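Local coordinates for Non-structural protein 3 (PDB 6LN0), which joins a macro domain to a papain-like peptidase region and probably cleaves viral polyprotein and removes ubiquitin-like modifiers, at residues Q187-E191 against A192-D196; C260-S263 against A264-L268; Q314-I317 against S318-S322; K406-N409 against G410-K414. All blocks are in the same frame, centred on the assembly; numbering follows the deposited sequence.

Interactions 2, 3 and 4 sit together in the peptidase part. Interaction 1 stands apart, its centre about 39 Å from that of interaction 2 and about 35 Å from that of interaction 3. Interactions 2 and 3 are turns of two packed helices, with centres about 10 Å apart; there Gly265 CA lies 3.7 Å from Val316 CG1. Interaction 4 is a surface loop that reaches the first helix where Asn267 ND2 and Asn409 ND2 pack at 3.8 Å. Interaction 2 starts at Cys260, probably at the helix end where papain-like proteases carry their nucleophile, and His398 beside it also meets the loop of interaction 4. None of the four contacts supplies a zinc ligand.

Interaction 1 of 4, residues Q187-E191 against A192-D196; sequences QGVLE and ANLFD
Gly188 O and Ala192 N meet in the last turn of helix 186-192, where the chain passes into the short strand 194-195. The helix and its four-stranded mixed sheet are consistent with the ubiquitin-like domain that precedes the papain-like protease in coronavirus nsp3. The bond from Ala192 N to Gly188 O is short at 2.8 Å but bent to 119°, and it counts as weak. The methyl of Ala192 rests beside the same carbonyl, with CB 3.3 Å from Gly188 O.

Val189 comes next. Its carbonyl oxygen takes a second weak bond from Ala192 N at 3.2 Å, so this N-H is shared between two acceptors. Its side chain is buried, and CG1 faces Leu194 CD1 at 4.3 Å. Leu194 gets there with CG anti to its carbonyl carbon (chi1 -59°), which brings the end of the chain back toward the helix. Strand 168-173 covers this pair: Val189 lies on Thr168, and Leu194 on Val170 and Thr172.

Leu190 contributes its backbone. Leu190 O accepts a long, weak bond from Asn193 N at 3.5 Å, three residues on. The two weak bonds that span three residues are consistent with a 3-10-like tightening at the end of the helix. Asn193 then breaks away with positive phi (59°), and its backbone pairs with Val213.

Glu191 lies at the exposed side of the turn. The side-chain ND2 of Asn193 comes no nearer than 4.0 Å to Glu191 O, too far for a hydrogen bond.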
loop_
_atom_site.group_PDB
_atom_site.type_symbol
_atom_site.label_atom_id
_atom_site.label_comp_id
_atom_site.label_asym_id
_atom_site.label_seq_id
_atom_site.Cartn_x
_atom_site.Cartn_y
_atom_site.Cartn_z
ATOM N N GLN A 187 -7.809 8.775 8.745
ATOM C CA GLN A 187 -8.877 8.285 7.879
ATOM C C GLN A 187 -8.395 8.128 6.443
ATOM O O GLN A 187 -8.645 7.097 5.808
ATOM C CB GLN A 187 -10.084 9.219 7.922
ATOM C CG GLN A 187 -11.223 8.777 6.994
ATOM C CD GLN A 187 -11.799 7.414 7.372
ATOM O OE1 GLN A 187 -11.577 6.915 8.480
ATOM N NE2 GLN A 187 -12.544 6.806 6.447
ATOM N N GLY A 188 -7.718 9.149 5.906
ATOM C CA GLY A 188 -7.213 9.064 4.547
ATOM C C GLY A 188 -6.269 7.895 4.337
ATOM O O GLY A 188 -6.235 7.308 3.249
ATOM N N VAL A 189 -5.509 7.530 5.378
ATOM C CA VAL A 189 -4.567 6.418 5.282
ATOM C C VAL A 189 -5.297 5.130 4.923
ATOM O O VAL A 189 -4.862 4.377 4.040
ATOM C CB VAL A 189 -3.772 6.277 6.594
ATOM C CG1 VAL A 189 -3.091 4.922 6.660
ATOM C CG2 VAL A 189 -2.751 7.399 6.716
ATOM N N LEU A 190 -6.430 4.865 5.578
ATOM C CA LEU A 190 -7.187 3.665 5.252
ATOM C C LEU A 190 -7.929 3.809 3.931
ATOM O O LEU A 190 -8.126 2.819 3.215
ATOM C CB LEU A 190 -8.155 3.329 6.387
ATOM C CG LEU A 190 -9.038 2.111 6.104
ATOM C CD1 LEU A 190 -8.513 0.870 6.829
ATOM C CD2 LEU A 190 -10.487 2.404 6.476
ATOM N N GLU A 191 -8.352 5.019 3.585
ATOM C CA GLU A 191 -8.907 5.227 2.252
ATOM C C GLU A 191 -7.863 5.037 1.160
ATOM O O GLU A 191 -8.217 4.779 0.003
ATOM C CB GLU A 191 -9.486 6.632 2.134
ATOM C CG GLU A 191 -10.363 7.069 3.319
ATOM C CD GLU A 191 -11.447 8.057 2.920
ATOM O OE1 GLU A 191 -12.550 7.609 2.534
ATOM O OE2 GLU A 191 -11.189 9.283 3.003
ATOM N N ALA A 192 -6.582 5.156 1.507
ATOM C CA ALA A 192 -5.526 5.091 0.511
ATOM C C ALA A 192 -5.250 3.668 0.059
ATOM O O ALA A 192 -4.743 3.480 -1.046
ATOM C CB ALA A 192 -4.256 5.721 1.070
ATOM N N ASN A 193 -5.589 2.670 0.878
ATOM C CA ASN A 193 -5.305 1.275 0.587
ATOM C C ASN A 193 -3.804 1.062 0.421
ATOM O O ASN A 193 -3.342 0.486 -0.560
ATOM C CB ASN A 193 -6.061 0.810 -0.655
ATOM C CG ASN A 193 -7.467 0.429 -0.359
ATOM O OD1 ASN A 193 -7.728 -0.300 0.594
ATOM N ND2 ASN A 193 -8.399 0.919 -1.168
ATOM N N LEU A 194 -3.035 1.556 1.379
ATOM C CA LEU A 194 -1.592 1.422 1.281
ATOM C C LEU A 194 -1.209 -0.043 1.326
ATOM O O LEU A 194 -1.648 -0.778 2.213
ATOM C CB LEU A 194 -0.904 2.198 2.401
ATOM C CG LEU A 194 -1.308 3.660 2.285
ATOM C CD1 LEU A 194 -0.492 4.518 3.213
ATOM C CD2 LEU A 194 -1.161 4.095 0.828
ATOM N N PHE A 195 -0.392 -0.458 0.353
ATOM C CA PHE A 195 0.044 -1.838 0.198
ATOM C C PHE A 195 1.566 -1.927 0.285
ATOM O O PHE A 195 2.286 -1.207 -0.412
ATOM C CB PHE A 195 -0.463 -2.422 -1.122
ATOM C CG PHE A 195 -0.366 -3.906 -1.197
ATOM C CD1 PHE A 195 -1.221 -4.707 -0.463
ATOM C CD2 PHE A 195 0.589 -4.513 -2.000
ATOM C CE1 PHE A 195 -1.126 -6.088 -0.528
ATOM C CE2 PHE A 195 0.683 -5.897 -2.079
ATOM C CZ PHE A 195 -0.167 -6.680 -1.337
ATOM N N ASP A 196 2.029 -2.829 1.139
ATOM C CA ASP A 196 3.405 -3.079 1.541
ATOM C C ASP A 196 4.207 -3.893 0.529
ATOM O O ASP A 196 5.433 -3.991 0.660
ATOM C CB ASP A 196 3.347 -3.852 2.860
ATOM C CG ASP A 196 4.636 -3.858 3.590
ATOM O OD1 ASP A 196 5.287 -2.788 3.647
ATOM O OD2 ASP A 196 4.983 -4.934 4.129
#

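Interaction 2 of 4, residues C260-S263 against A264-L268; sequences CFVS and AGVNL
Cys260 O is gripped twice. Ala264 N approaches it at 2.8 Å almost along the C=O axis, as in a regular helical turn. Ser263 OG donates to the same oxygen at 3.0 Å, from the flank, with a C=O...donor angle of 105°. OG also lies in a weak bond with Asn259 O. The hydroxyl is placed for this by its chi1 of 47°, which puts OG between the backbone N and the carbonyl carbon, folded back over the preceding turn.

The next bonds continue the helix. Val266 N points straight at Val262 O, at 2.9 Å. Asn267 N reaches Ser263 O at 2.8 Å, on a more bent path. The side chain of Asn267 lies close over that same oxygen, with CG 3.0 Å from Ser263 O. Its ND2 does not bond there; it donates instead to His252 ND1 in strand 250-253.

Val262 and Val266 lie side by side and point the same way, with CG1 of Val262 4.0 Å from CG2 of Val266. The other methyl of Val262, CG2, sits 3.4 Å above the ring plane of Phe261, over its centre. Tyr300 meets that ring edge-to-face.

All the touching residues are buried. Cys260 opens helix 260-270 beside His398 and Cys399, an arrangement consistent with the central helix of papain-like proteases, which carries the nucleophilic cysteine at its N-terminal end.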
loop_
_atom_site.group_PDB
_atom_site.type_symbol
_atom_site.label_atom_id
_atom_site.label_comp_id
_atom_site.label_asym_id
_atom_site.label_seq_id
_atom_site.Cartn_x
_atom_site.Cartn_y
_atom_site.Cartn_z
ATOM N N CYS A 260 17.704 -17.732 -18.070
ATOM C CA CYS A 260 17.636 -18.650 -19.210
ATOM C C CYS A 260 16.316 -19.401 -19.229
ATOM O O CYS A 260 15.771 -19.663 -20.310
ATOM C CB CYS A 260 18.837 -19.614 -19.209
ATOM S SG CYS A 260 19.068 -20.592 -17.704
ATOM N N PHE A 261 15.774 -19.709 -18.048
ATOM C CA PHE A 261 14.433 -20.281 -17.966
ATOM C C PHE A 261 13.382 -19.418 -18.655
ATOM O O PHE A 261 12.353 -19.947 -19.089
ATOM C CB PHE A 261 14.032 -20.539 -16.505
ATOM C CG PHE A 261 13.546 -19.317 -15.753
ATOM C CD1 PHE A 261 14.426 -18.331 -15.343
ATOM C CD2 PHE A 261 12.209 -19.190 -15.418
ATOM C CE1 PHE A 261 13.958 -17.216 -14.622
ATOM C CE2 PHE A 261 11.735 -18.095 -14.710
ATOM C CZ PHE A 261 12.616 -17.104 -14.313
ATOM N N VAL A 262 13.630 -18.123 -18.813
ATOM C CA VAL A 262 12.665 -17.273 -19.498
ATOM C C VAL A 262 12.881 -17.324 -21.001
ATOM O O VAL A 262 11.945 -17.581 -21.768
ATOM C CB VAL A 262 12.742 -15.827 -18.969
ATOM C CG1 VAL A 262 11.866 -14.925 -19.790
ATOM C CG2 VAL A 262 12.354 -15.783 -17.516
ATOM N N SER A 263 14.117 -17.071 -21.444
ATOM C CA SER A 263 14.438 -17.160 -22.870
ATOM C C SER A 263 14.080 -18.526 -23.447
ATOM O O SER A 263 13.555 -18.612 -24.558
ATOM C CB SER A 263 15.923 -16.857 -23.112
ATOM O OG SER A 263 16.742 -17.571 -22.195
ATOM N N ALA A 264 14.349 -19.605 -22.723
ATOM C CA ALA A 264 14.003 -20.916 -23.271
ATOM C C ALA A 264 12.483 -21.052 -23.445
ATOM O O ALA A 264 11.999 -21.568 -24.465
ATOM C CB ALA A 264 14.561 -22.027 -22.384
ATOM N N GLY A 265 11.712 -20.556 -22.476
ATOM C CA GLY A 265 10.264 -20.650 -22.590
ATOM C C GLY A 265 9.714 -19.798 -23.718
ATOM O O GLY A 265 8.914 -20.270 -24.531
ATOM N N VAL A 266 10.137 -18.528 -23.784
ATOM C CA VAL A 266 9.729 -17.632 -24.867
ATOM C C VAL A 266 10.200 -18.120 -26.230
ATOM O O VAL A 266 9.552 -17.844 -27.251
ATOM C CB VAL A 266 10.242 -16.207 -24.588
ATOM C CG1 VAL A 266 9.702 -15.236 -25.634
ATOM C CG2 VAL A 266 9.828 -15.786 -23.181
ATOM N N ASN A 267 11.340 -18.809 -26.291
ATOM C CA ASN A 267 11.815 -19.234 -27.600
ATOM C C ASN A 267 11.055 -20.453 -28.112
ATOM O O ASN A 267 10.721 -20.512 -29.297
ATOM C CB ASN A 267 13.317 -19.487 -27.556
ATOM C CG ASN A 267 14.097 -18.190 -27.464
ATOM O OD1 ASN A 267 13.560 -17.106 -27.775
ATOM N ND2 ASN A 267 15.345 -18.275 -27.011
ATOM N N LEU A 268 10.765 -21.427 -27.246
ATOM C CA LEU A 268 9.800 -22.466 -27.602
ATOM C C LEU A 268 8.487 -21.850 -28.070
ATOM O O LEU A 268 7.949 -22.220 -29.119
ATOM C CB LEU A 268 9.556 -23.387 -26.410
ATOM C CG LEU A 268 8.615 -24.558 -26.624
ATOM C CD1 LEU A 268 9.151 -25.500 -27.687
ATOM C CD2 LEU A 268 8.440 -25.293 -25.303
#

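Interaction 3 of 4, residues Q314-I317 against S318-S322; sequences QQVI and SLLVS
Four consecutive backbone bonds of 2.9 to 3.0 Å, from Ser318 N to Gln314 O through to Val321 N to Ile317 O, make a regular alpha-helical turn. The straightest is Leu320 N to Val316 O, at 166°.

Two side-chain pairs follow the same four-residue step. Val316 and Leu320 lie alongside and point the same way, with CG1 of Val316 4.2 Å from CD1 of Leu320. Leu320 has CG anti to its carbonyl carbon (chi1 -59°), which sets CG 3.3 Å from Val316 O. Ile317 and Val321 cross at a slant instead, and the end of the isoleucine, CD1, meets Val321 CG2 at 4.0 Å.

This is helix 313-322, consistent with the helical thumb subdomain of coronavirus papain-like proteases, packed between other helices and a sheet. Val316 faces Phe261 of helix 260-270, and Leu320 rests on Phe269 and Trp298. Ile317 and Val321 turn to strand 376-383, where both touch Val378.

Ser318 brings CB to within 3.2 Å of Gln314 O. The polar ends of the glutamines are bonded elsewhere: Gln315 OE1 accepts from Arg305 NH2, and Gln314 NE2 donates to Val418 O.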
loop_
_atom_site.group_PDB
_atom_site.type_symbol
_atom_site.label_atom_id
_atom_site.label_comp_id
_atom_site.label_asym_id
_atom_site.label_seq_id
_atom_site.Cartn_x
_atom_site.Cartn_y
_atom_site.Cartn_z
ATOM N N GLN A 314 9.500 -25.195 -17.659
ATOM C CA GLN A 314 8.144 -25.731 -17.833
ATOM C C GLN A 314 7.101 -24.741 -17.335
ATOM O O GLN A 314 6.050 -24.568 -17.964
ATOM C CB GLN A 314 7.966 -27.060 -17.088
ATOM C CG GLN A 314 8.867 -28.165 -17.505
ATOM C CD GLN A 314 8.615 -29.447 -16.726
ATOM O OE1 GLN A 314 8.006 -29.424 -15.652
ATOM N NE2 GLN A 314 9.086 -30.584 -17.271
ATOM N N GLN A 315 7.370 -24.106 -16.186
ATOM C CA GLN A 315 6.520 -23.034 -15.672
ATOM C C GLN A 315 6.293 -21.952 -16.723
ATOM O O GLN A 315 5.164 -21.508 -16.947
ATOM C CB GLN A 315 7.158 -22.416 -14.427
ATOM C CG GLN A 315 6.619 -22.889 -13.084
ATOM C CD GLN A 315 7.118 -22.003 -11.927
ATOM O OE1 GLN A 315 8.328 -21.882 -11.695
ATOM N NE2 GLN A 315 6.185 -21.372 -11.211
ATOM N N VAL A 316 7.363 -21.522 -17.387
ATOM C CA VAL A 316 7.242 -20.429 -18.343
ATOM C C VAL A 316 6.382 -20.849 -19.528
ATOM O O VAL A 316 5.387 -20.191 -19.853
ATOM C CB VAL A 316 8.632 -19.950 -18.792
ATOM C CG1 VAL A 316 8.502 -18.887 -19.875
ATOM C CG2 VAL A 316 9.425 -19.461 -17.588
ATOM N N ILE A 317 6.747 -21.952 -20.197
ATOM C CA ILE A 317 6.004 -22.319 -21.397
ATOM C C ILE A 317 4.550 -22.625 -21.054
ATOM O O ILE A 317 3.645 -22.352 -21.852
ATOM C CB ILE A 317 6.679 -23.492 -22.154
ATOM C CG1 ILE A 317 5.942 -23.716 -23.461
ATOM C CG2 ILE A 317 6.654 -24.800 -21.364
ATOM C CD1 ILE A 317 5.930 -22.485 -24.338
ATOM N N SER A 318 4.297 -23.164 -19.866
ATOM C CA SER A 318 2.923 -23.447 -19.484
ATOM C C SER A 318 2.157 -22.161 -19.199
ATOM O O SER A 318 0.964 -22.059 -19.514
ATOM C CB SER A 318 2.897 -24.375 -18.276
ATOM O OG SER A 318 1.686 -24.194 -17.553
ATOM N N LEU A 319 2.827 -21.163 -18.614
ATOM C CA LEU A 319 2.206 -19.855 -18.428
ATOM C C LEU A 319 1.838 -19.225 -19.764
ATOM O O LEU A 319 0.710 -18.760 -19.954
ATOM C CB LEU A 319 3.144 -18.934 -17.652
ATOM C CG LEU A 319 2.688 -17.480 -17.697
ATOM C CD1 LEU A 319 1.600 -17.282 -16.680
ATOM C CD2 LEU A 319 3.858 -16.559 -17.437
ATOM N N LEU A 320 2.771 -19.219 -20.714
ATOM C CA LEU A 320 2.512 -18.587 -22.001
ATOM C C LEU A 320 1.372 -19.271 -22.734
ATOM O O LEU A 320 0.458 -18.607 -23.240
ATOM C CB LEU A 320 3.777 -18.602 -22.855
ATOM C CG LEU A 320 4.970 -17.889 -22.216
ATOM C CD1 LEU A 320 6.158 -17.915 -23.188
ATOM C CD2 LEU A 320 4.607 -16.448 -21.768
ATOM N N VAL A 321 1.406 -20.611 -22.790
ATOM C CA VAL A 321 0.428 -21.363 -23.581
ATOM C C VAL A 321 -0.979 -21.191 -23.010
ATOM O O VAL A 321 -1.950 -21.001 -23.752
ATOM C CB VAL A 321 0.834 -22.851 -23.665
ATOM C CG1 VAL A 321 -0.348 -23.699 -24.083
ATOM C CG2 VAL A 321 1.985 -23.032 -24.629
ATOM N N SER A 322 -1.113 -21.235 -21.692
ATOM C CA SER A 322 -2.434 -21.063 -21.104
ATOM C C SER A 322 -2.982 -19.641 -21.254
ATOM O O SER A 322 -4.189 -19.448 -21.080
ATOM C CB SER A 322 -2.408 -21.441 -19.633
ATOM O OG SER A 322 -1.702 -20.460 -18.944
#

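Interaction 4 of 4, residues K406-N409 against G410-K414; sequences KTVN and GYDTK
This contact belongs to the surface loop that joins strands 398-402 and 416-423 of the large mixed sheet in the C-terminal part of the chain. Val408 carries it. Its CG1 is wedged into the bend of the following backbone, 3.1 Å from Gly410 N and 3.1 Å from Tyr411 O. Both approaches are tight. The methyl is brought there by a chi1 of 172°, which sets CG1 anti to the backbone N and beside the carbonyl carbon.

The second methyl, CG2, lies further off, 4.0 Å from Tyr411 O. Asp412 turns toward Val408, but the approach is loose, with OD1 4.5 Å from CG2.

No hydrogen bond crosses between 406-409 and 410-414; across them the contact is made by the methyls of Val408. The backbone of Gly410 lies in a region seldom used by residues with a side chain. The chain reverses direction here, with CG1 on the inside of the bend.

Bonds outside the two segments tie the loop to strand 398-402: the backbone of Asn409 pairs with Tyr401, and Thr402 OG1 bonds to Lys406 O. Val408 rests on Trp400 and Thr402 of that strand. The ring of Tyr411 meets that of His398 at about 35°, and helix 260-270 lies next to the loop.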
loop_
_atom_site.group_PDB
_atom_site.type_symbol
_atom_site.label_atom_id
_atom_site.label_comp_id
_atom_site.label_asym_id
_atom_site.label_seq_id
_atom_site.Cartn_x
_atom_site.Cartn_y
_atom_site.Cartn_z
ATOM N N LYS A 406 19.980 -30.450 -33.978
ATOM C CA LYS A 406 20.933 -29.612 -33.257
ATOM C C LYS A 406 20.271 -28.236 -33.096
ATOM O O LYS A 406 19.378 -28.113 -32.256
ATOM C CB LYS A 406 22.295 -29.553 -33.967
ATOM C CG LYS A 406 23.013 -30.935 -34.064
ATOM C CD LYS A 406 23.593 -31.211 -35.451
ATOM C CE LYS A 406 22.517 -31.745 -36.387
ATOM N NZ LYS A 406 22.882 -31.533 -37.814
ATOM N N THR A 407 20.654 -27.212 -33.878
ATOM C CA THR A 407 19.958 -25.901 -33.945
ATOM C C THR A 407 19.657 -25.314 -32.562
ATOM O O THR A 407 18.510 -25.077 -32.196
ATOM C CB THR A 407 18.649 -25.989 -34.764
ATOM O OG1 THR A 407 17.783 -27.018 -34.218
ATOM C CG2 THR A 407 18.930 -26.284 -36.248
ATOM N N VAL A 408 20.720 -24.963 -31.846
ATOM C CA VAL A 408 20.645 -24.728 -30.409
ATOM C C VAL A 408 21.055 -23.293 -30.072
ATOM O O VAL A 408 21.915 -22.701 -30.734
ATOM C CB VAL A 408 21.534 -25.750 -29.660
ATOM C CG1 VAL A 408 21.639 -25.434 -28.214
ATOM C CG2 VAL A 408 21.037 -27.158 -29.853
ATOM N N ASN A 409 20.439 -22.733 -29.018
ATOM C CA ASN A 409 20.808 -21.430 -28.443
ATOM C C ASN A 409 21.673 -21.535 -27.181
ATOM O O ASN A 409 22.031 -20.502 -26.590
ATOM C CB ASN A 409 19.544 -20.630 -28.140
ATOM C CG ASN A 409 18.797 -20.253 -29.391
ATOM O OD1 ASN A 409 18.755 -21.016 -30.356
ATOM N ND2 ASN A 409 18.237 -19.055 -29.401
ATOM N N GLY A 410 22.005 -22.759 -26.758
ATOM C CA GLY A 410 22.881 -23.040 -25.635
ATOM C C GLY A 410 23.911 -24.114 -25.967
ATOM O O GLY A 410 24.595 -24.025 -26.995
ATOM N N TYR A 411 24.023 -25.145 -25.124
ATOM C CA TYR A 411 25.029 -26.191 -25.284
ATOM C C TYR A 411 24.513 -27.327 -26.181
ATOM O O TYR A 411 23.344 -27.374 -26.570
ATOM C CB TYR A 411 25.451 -26.744 -23.914
ATOM C CG TYR A 411 25.728 -25.687 -22.860
ATOM C CD1 TYR A 411 25.489 -25.938 -21.513
ATOM C CD2 TYR A 411 26.239 -24.435 -23.212
ATOM C CE1 TYR A 411 25.747 -24.967 -20.545
ATOM C CE2 TYR A 411 26.497 -23.460 -22.256
ATOM C CZ TYR A 411 26.253 -23.729 -20.926
ATOM O OH TYR A 411 26.507 -22.754 -19.979
ATOM N N ASP A 412 25.405 -28.260 -26.513
ATOM C CA ASP A 412 25.024 -29.470 -27.233
ATOM C C ASP A 412 25.634 -30.682 -26.547
ATOM O O ASP A 412 26.299 -31.527 -27.152
ATOM C CB ASP A 412 25.423 -29.397 -28.707
ATOM C CG ASP A 412 24.891 -30.577 -29.513
ATOM O OD1 ASP A 412 23.654 -30.798 -29.505
ATOM O OD2 ASP A 412 25.717 -31.280 -30.144
ATOM N N THR A 413 25.435 -30.749 -25.240
ATOM C CA THR A 413 25.756 -31.949 -24.499
ATOM C C THR A 413 24.493 -32.797 -24.373
ATOM O O THR A 413 23.436 -32.476 -24.931
ATOM C CB THR A 413 26.341 -31.594 -23.133
ATOM O OG1 THR A 413 26.352 -32.757 -22.296
ATOM C CG2 THR A 413 25.510 -30.499 -22.475
ATOM N N LYS A 414 24.608 -33.907 -23.646
ATOM C CA LYS A 414 23.441 -34.708 -23.315
ATOM C C LYS A 414 22.693 -34.029 -22.179
ATOM O O LYS A 414 23.289 -33.624 -21.173
ATOM C CB LYS A 414 23.826 -36.143 -22.936
ATOM C CG LYS A 414 24.471 -36.309 -21.563
ATOM C CD LYS A 414 24.141 -37.655 -20.930
ATOM C CE LYS A 414 25.401 -38.272 -20.318
ATOM N NZ LYS A 414 25.186 -39.630 -19.748
#